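Local coordinates for protein thioesterase (Streptomyces coelicolor, PDB 3QMW) that probably hydrolyses thioesters as an alpha/beta-hydrolase-fold thioesterase, RedJ, of the prodiginine biosynthetic pathway, at residues D[89-94]-D[116-121]; D[74-79]-D[83-88]. All blocks are in the same frame, centred on the assembly; numbering follows the deposited sequence.

Contact 1: D[89-94]-D[116-121]; sequences ALEEHR and CVLRRR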
loop_
_atom_site.group_PDB
_atom_site.type_symbol
_atom_site.label_atom_id
_atom_site.label_comp_id
_atom_site.label_asym_id
_atom_site.label_seq_id
_atom_site.Cartn_x
_atom_site.Cartn_y
_atom_site.Cartn_z
ATOM N N ALA D 89 -8.418 25.707 13.038
ATOM C CA ALA D 89 -8.455 24.419 13.737
ATOM C C ALA D 89 -7.116 23.659 13.745
ATOM O O ALA D 89 -6.701 23.106 14.773
ATOM C CB ALA D 89 -9.534 23.549 13.118
ATOM N N LEU D 90 -6.446 23.633 12.599
ATOM C CA LEU D 90 -5.160 22.956 12.494
ATOM C C LEU D 90 -4.101 23.642 13.342
ATOM O O LEU D 90 -3.369 22.979 14.081
ATOM C CB LEU D 90 -4.700 22.888 11.039
ATOM C CG LEU D 90 -5.489 21.907 10.177
ATOM C CD1 LEU D 90 -5.308 22.217 8.699
ATOM C CD2 LEU D 90 -5.063 20.488 10.506
ATOM N N GLU D 91 -4.012 24.965 13.222
ATOM C CA GLU D 91 -3.069 25.750 14.023
ATOM C C GLU D 91 -3.385 25.615 15.517
ATOM O O GLU D 91 -2.474 25.614 16.343
ATOM C CB GLU D 91 -3.069 27.237 13.601
ATOM C CG GLU D 91 -2.371 27.533 12.254
ATOM C CD GLU D 91 -2.198 29.038 11.955
ATOM O OE1 GLU D 91 -3.037 29.851 12.409
ATOM O OE2 GLU D 91 -1.219 29.408 11.254
ATOM N N GLU D 92 -4.669 25.474 15.857
ATOM C CA GLU D 92 -5.098 25.394 17.260
ATOM C C GLU D 92 -4.850 24.015 17.876
ATOM O O GLU D 92 -5.033 23.831 19.077
ATOM C CB GLU D 92 -6.576 25.783 17.400
ATOM C CG GLU D 92 -6.997 26.216 18.827
ATOM C CD GLU D 92 -6.884 27.726 19.098
ATOM O OE1 GLU D 92 -6.527 28.496 18.182
ATOM O OE2 GLU D 92 -7.178 28.144 20.238
ATOM N N HIS D 93 -4.446 23.046 17.056
ATOM C CA HIS D 93 -4.058 21.731 17.554
ATOM C C HIS D 93 -2.689 21.273 17.048
ATOM O O HIS D 93 -2.402 20.075 17.022
ATOM C CB HIS D 93 -5.129 20.712 17.202
ATOM C CG HIS D 93 -6.480 21.058 17.740
ATOM N ND1 HIS D 93 -7.523 21.459 16.932
ATOM C CD2 HIS D 93 -6.955 21.086 19.009
ATOM C CE1 HIS D 93 -8.587 21.698 17.677
ATOM N NE2 HIS D 93 -8.270 21.481 18.941
ATOM N N ARG D 94 -1.843 22.227 16.654
ATOM C CA ARG D 94 -0.427 21.956 16.387
ATOM C C ARG D 94 -0.217 20.846 15.360
ATOM O O ARG D 94 0.665 20.004 15.527
ATOM C CB ARG D 94 0.286 21.585 17.693
ATOM C CG ARG D 94 -0.007 22.524 18.866
ATOM C CD ARG D 94 0.573 23.909 18.629
ATOM N NE ARG D 94 2.033 23.893 18.748
ATOM C CZ ARG D 94 2.751 24.673 19.556
ATOM N NH1 ARG D 94 4.072 24.546 19.559
ATOM N NH2 ARG D 94 2.184 25.591 20.344
ATOM N N CYS D 116 -2.818 26.923 0.417
ATOM C CA CYS D 116 -2.591 28.339 0.177
ATOM C C CYS D 116 -2.741 29.174 1.452
ATOM O O CYS D 116 -1.858 29.950 1.805
ATOM C CB CYS D 116 -3.561 28.839 -0.891
ATOM S SG CYS D 116 -3.358 27.994 -2.495
ATOM N N VAL D 117 -3.854 29.001 2.150
ATOM C CA VAL D 117 -4.144 29.805 3.336
ATOM C C VAL D 117 -3.087 29.651 4.437
ATOM O O VAL D 117 -2.790 30.608 5.139
ATOM C CB VAL D 117 -5.562 29.501 3.878
ATOM C CG1 VAL D 117 -5.780 30.143 5.248
ATOM C CG2 VAL D 117 -6.614 29.974 2.869
ATOM N N LEU D 118 -2.514 28.464 4.585
ATOM C CA LEU D 118 -1.444 28.266 5.565
ATOM C C LEU D 118 -0.117 28.905 5.101
ATOM O O LEU D 118 0.736 29.249 5.927
ATOM C CB LEU D 118 -1.258 26.775 5.867
ATOM C CG LEU D 118 -2.414 26.118 6.637
ATOM C CD1 LEU D 118 -2.365 24.604 6.476
ATOM C CD2 LEU D 118 -2.397 26.498 8.111
ATOM N N ARG D 119 0.054 29.057 3.785
ATOM C CA ARG D 119 1.208 29.780 3.227
ATOM C C ARG D 119 1.118 31.262 3.557
ATOM O O ARG D 119 2.059 31.828 4.120
ATOM C CB ARG D 119 1.317 29.602 1.703
ATOM C CG ARG D 119 2.453 30.405 1.048
ATOM C CD ARG D 119 2.724 29.954 -0.378
ATOM N NE ARG D 119 1.627 30.280 -1.291
ATOM C CZ ARG D 119 1.671 30.138 -2.621
ATOM N NH1 ARG D 119 2.763 29.679 -3.230
ATOM N NH2 ARG D 119 0.613 30.467 -3.356
ATOM N N ARG D 120 -0.013 31.881 3.218
ATOM C CA ARG D 120 -0.241 33.302 3.510
ATOM C C ARG D 120 0.005 33.637 4.986
ATOM O O ARG D 120 0.555 34.691 5.302
ATOM C CB ARG D 120 -1.661 33.738 3.116
ATOM C CG ARG D 120 -2.027 33.499 1.643
ATOM C CD ARG D 120 -3.093 34.491 1.139
ATOM N NE ARG D 120 -4.159 34.736 2.119
ATOM C CZ ARG D 120 -5.316 34.072 2.192
ATOM N NH1 ARG D 120 -6.201 34.394 3.133
ATOM N NH2 ARG D 120 -5.601 33.092 1.338
ATOM N N ARG D 121 -0.391 32.733 5.878
ATOM C CA ARG D 121 -0.192 32.917 7.312
ATOM C C ARG D 121 1.225 32.553 7.730
ATOM O O ARG D 121 1.596 32.713 8.893
ATOM C CB ARG D 121 -1.189 32.066 8.098
ATOM C CG ARG D 121 -2.654 32.435 7.884
ATOM C CD ARG D 121 -3.520 31.665 8.861
ATOM N NE ARG D 121 -4.956 31.738 8.569
ATOM C CZ ARG D 121 -5.912 31.227 9.350
ATOM N NH1 ARG D 121 -5.601 30.606 10.487
ATOM N NH2 ARG D 121 -7.188 31.339 8.998
HETATM O O HOH W 1 -0.246 32.092 11.256
#
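Two neighbouring helices of the alpha/beta hydrolase fold, 79-91 and 106-120, meet here near their C-terminal ends, where E91 and L90 of the first face L118 of the second and R121 just beyond its end. The CA atoms of E91 and L118 stand 9.0 Å apart, and side chains, helped by one water, make the contact. The salt bridge runs from R121 NH1 to E91 OE1 at 3.3 Å, a long bond with an N-H...O angle of 149°. It is lopsided: OE1 lies in the guanidinium plane, at its edge, whereas NH1 approaches from above the carboxylate, the two planes being turned 62° against each other. The R121 chain runs extended from CG to NE, which carries the guanidinium back past E91 to D88, the stronger salt-bridge partner of NH1. One arginine nitrogen is thus shared by two carboxylates. The other oxygen, E91 OE2, accepts a bond from a water at 2.9 Å, and the same water donates to the backbone O of R121. Beneath the charged pair the methylene CG of E91 rests on L118 CD2 at 4.3 Å, and L90 CD1 meets L118 CD1 at 4.4 Å deeper between the helices. With an alanine here instead of E91, R121 would probably lose one of its two carboxylate partners and the water its anchor on OE2, while one side of L118 would be uncovered. Leucines under a charged, water-bridged pair thus join two helices that pack side by side against the parallel sheet, as in the alpha/beta hydrolase fold.

Contact 2: D[74-79]-D[83-88]; sequences RPYDTM and AEAVAD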
loop_
_atom_site.group_PDB
_atom_site.type_symbol
_atom_site.label_atom_id
_atom_site.label_comp_id
_atom_site.label_asym_id
_atom_site.label_seq_id
_atom_site.Cartn_x
_atom_site.Cartn_y
_atom_site.Cartn_z
ATOM N N ARG D 74 -24.183 24.630 11.462
ATOM C CA ARG D 74 -24.527 25.010 10.102
ATOM C C ARG D 74 -23.344 24.739 9.156
ATOM O O ARG D 74 -22.211 25.146 9.444
ATOM C CB ARG D 74 -24.909 26.493 10.072
ATOM C CG ARG D 74 -25.412 27.011 8.722
ATOM C CD ARG D 74 -24.803 28.383 8.398
ATOM N NE ARG D 74 -23.340 28.312 8.307
ATOM C CZ ARG D 74 -22.539 29.346 8.053
ATOM N NH1 ARG D 74 -23.046 30.563 7.850
ATOM N NH2 ARG D 74 -21.222 29.157 7.993
ATOM N N PRO D 75 -23.600 24.054 8.023
ATOM C CA PRO D 75 -22.541 23.829 7.045
ATOM C C PRO D 75 -22.211 25.081 6.226
ATOM O O PRO D 75 -23.109 25.852 5.866
ATOM C CB PRO D 75 -23.134 22.757 6.131
ATOM C CG PRO D 75 -24.589 23.009 6.169
ATOM C CD PRO D 75 -24.881 23.478 7.578
ATOM N N TYR D 76 -20.931 25.270 5.927
ATOM C CA TYR D 76 -20.509 26.361 5.075
ATOM C C TYR D 76 -20.890 26.055 3.624
ATOM O O TYR D 76 -20.859 24.890 3.198
ATOM C CB TYR D 76 -18.997 26.561 5.167
ATOM C CG TYR D 76 -18.479 27.002 6.518
ATOM C CD1 TYR D 76 -18.176 28.337 6.768
ATOM C CD2 TYR D 76 -18.255 26.082 7.534
ATOM C CE1 TYR D 76 -17.680 28.743 7.998
ATOM C CE2 TYR D 76 -17.752 26.481 8.769
ATOM C CZ TYR D 76 -17.471 27.808 8.994
ATOM O OH TYR D 76 -16.978 28.190 10.219
ATOM N N ASP D 77 -21.255 27.105 2.884
ATOM C CA ASP D 77 -21.437 27.035 1.424
ATOM C C ASP D 77 -20.415 27.896 0.659
ATOM O O ASP D 77 -20.513 28.033 -0.557
ATOM C CB ASP D 77 -22.875 27.405 1.027
ATOM C CG ASP D 77 -23.198 28.882 1.248
ATOM O OD1 ASP D 77 -23.596 29.252 2.378
ATOM O OD2 ASP D 77 -23.074 29.671 0.281
ATOM N N THR D 78 -19.426 28.446 1.372
ATOM C CA THR D 78 -18.402 29.310 0.775
ATOM C C THR D 78 -17.005 28.770 1.106
ATOM O O THR D 78 -16.697 28.464 2.271
ATOM C CB THR D 78 -18.538 30.783 1.267
ATOM O OG1 THR D 78 -19.880 31.241 1.062
ATOM C CG2 THR D 78 -17.576 31.711 0.514
ATOM N N MET D 79 -16.155 28.676 0.082
ATOM C CA MET D 79 -14.910 27.912 0.183
ATOM C C MET D 79 -13.844 28.519 1.106
ATOM O O MET D 79 -13.228 27.783 1.879
ATOM C CB MET D 79 -14.321 27.665 -1.211
ATOM C CG MET D 79 -13.110 26.717 -1.243
ATOM S SD MET D 79 -13.390 25.048 -0.588
ATOM C CE MET D 79 -14.622 24.438 -1.739
ATOM N N ALA D 83 -12.057 27.099 4.334
ATOM C CA ALA D 83 -10.607 26.910 4.335
ATOM C C ALA D 83 -9.937 27.624 5.515
ATOM O O ALA D 83 -9.034 27.073 6.143
ATOM C CB ALA D 83 -10.014 27.377 3.019
ATOM N N GLU D 84 -10.399 28.840 5.820
ATOM C CA GLU D 84 -9.872 29.626 6.950
ATOM C C GLU D 84 -10.249 29.049 8.311
ATOM O O GLU D 84 -9.428 29.036 9.221
ATOM C CB GLU D 84 -10.286 31.107 6.842
ATOM C CG GLU D 84 -9.407 31.878 5.860
ATOM C CD GLU D 84 -9.782 33.335 5.681
ATOM O OE1 GLU D 84 -10.970 33.708 5.845
ATOM O OE2 GLU D 84 -8.860 34.111 5.341
ATOM N N ALA D 85 -11.479 28.568 8.447
ATOM C CA ALA D 85 -11.894 27.863 9.666
ATOM C C ALA D 85 -11.029 26.618 9.879
ATOM O O ALA D 85 -10.578 26.349 11.001
ATOM C CB ALA D 85 -13.372 27.481 9.588
ATOM N N VAL D 86 -10.799 25.878 8.787
ATOM C CA VAL D 86 -9.992 24.646 8.807
ATOM C C VAL D 86 -8.550 24.883 9.283
ATOM O O VAL D 86 -8.010 24.116 10.092
ATOM C CB VAL D 86 -9.962 23.971 7.401
ATOM C CG1 VAL D 86 -8.789 22.993 7.280
ATOM C CG2 VAL D 86 -11.287 23.278 7.102
ATOM N N ALA D 87 -7.934 25.941 8.767
ATOM C CA ALA D 87 -6.564 26.283 9.118
ATOM C C ALA D 87 -6.497 26.732 10.576
ATOM O O ALA D 87 -5.574 26.354 11.303
ATOM C CB ALA D 87 -6.025 27.358 8.184
ATOM N N ASP D 88 -7.491 27.509 11.012
ATOM C CA ASP D 88 -7.596 27.890 12.419
ATOM C C ASP D 88 -7.507 26.643 13.280
ATOM O O ASP D 88 -6.617 26.527 14.113
ATOM C CB ASP D 88 -8.909 28.636 12.705
ATOM C CG ASP D 88 -8.943 30.036 12.092
ATOM O OD1 ASP D 88 -7.864 30.645 11.894
ATOM O OD2 ASP D 88 -10.058 30.534 11.815
#
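The backbone turns from an irregular approach into a helix at M79, whose carbonyl O accepts the N-H of A83 at 2.8 Å, the i+4 to i bond of an alpha helix. With an N-H...O angle of 168° this bond is nearly straight, and it fixes the opening turn of helix 79-91. T78 occupies the N-cap position, although its side chain makes no capping bond. The CB of A83 comes within 3.4 Å of the same M79 oxygen, so this small side chain lies close beside the bond. The CB of M79 points away from 83-88, and its side chain touches E113, A187 and Y191. Further back in the loop, Y76 reaches across to the helix with the far end of its ring: OH lies 3.7 Å from A85 CB and CZ 4.2 Å, the methyl standing obliquely to the ring. CG of Y76 sits beside the backbone N, anti to the carbonyl carbon (chi1 -65°), which sends the ring toward A85. NH2 of R74, at the edge of its guanidinium, sits 3.4 Å above one face of the Y76 ring, offset toward the rim. W11 of the second subunit also packs on A85. Here the connection between strand 57-61 and helix 79-91 of the alpha/beta hydrolase fold lays Y76 against the helix it leads into.

Overall arrangement
From the N terminus, the chain leaves strand 57-61, runs through the loop that includes 74-78 and enters helix 79-91; contact 2 closes this short span, three residues separating its segments. Contact 1 opens afterwards on the same helix and closes the longer excursion through strand 99-104 and helix 106-120. The two are therefore in series, neither enclosing nor crossing the other, with centres about 13 Å apart. They join directly where R121 reaches D88 and L118 packs on A87. Contact 2 ties the loop to the first half of helix 79-91, and contact 1 ties the end of helix 106-120 to its C-terminal end; the second subunit meets helix 79-91 at both contacts.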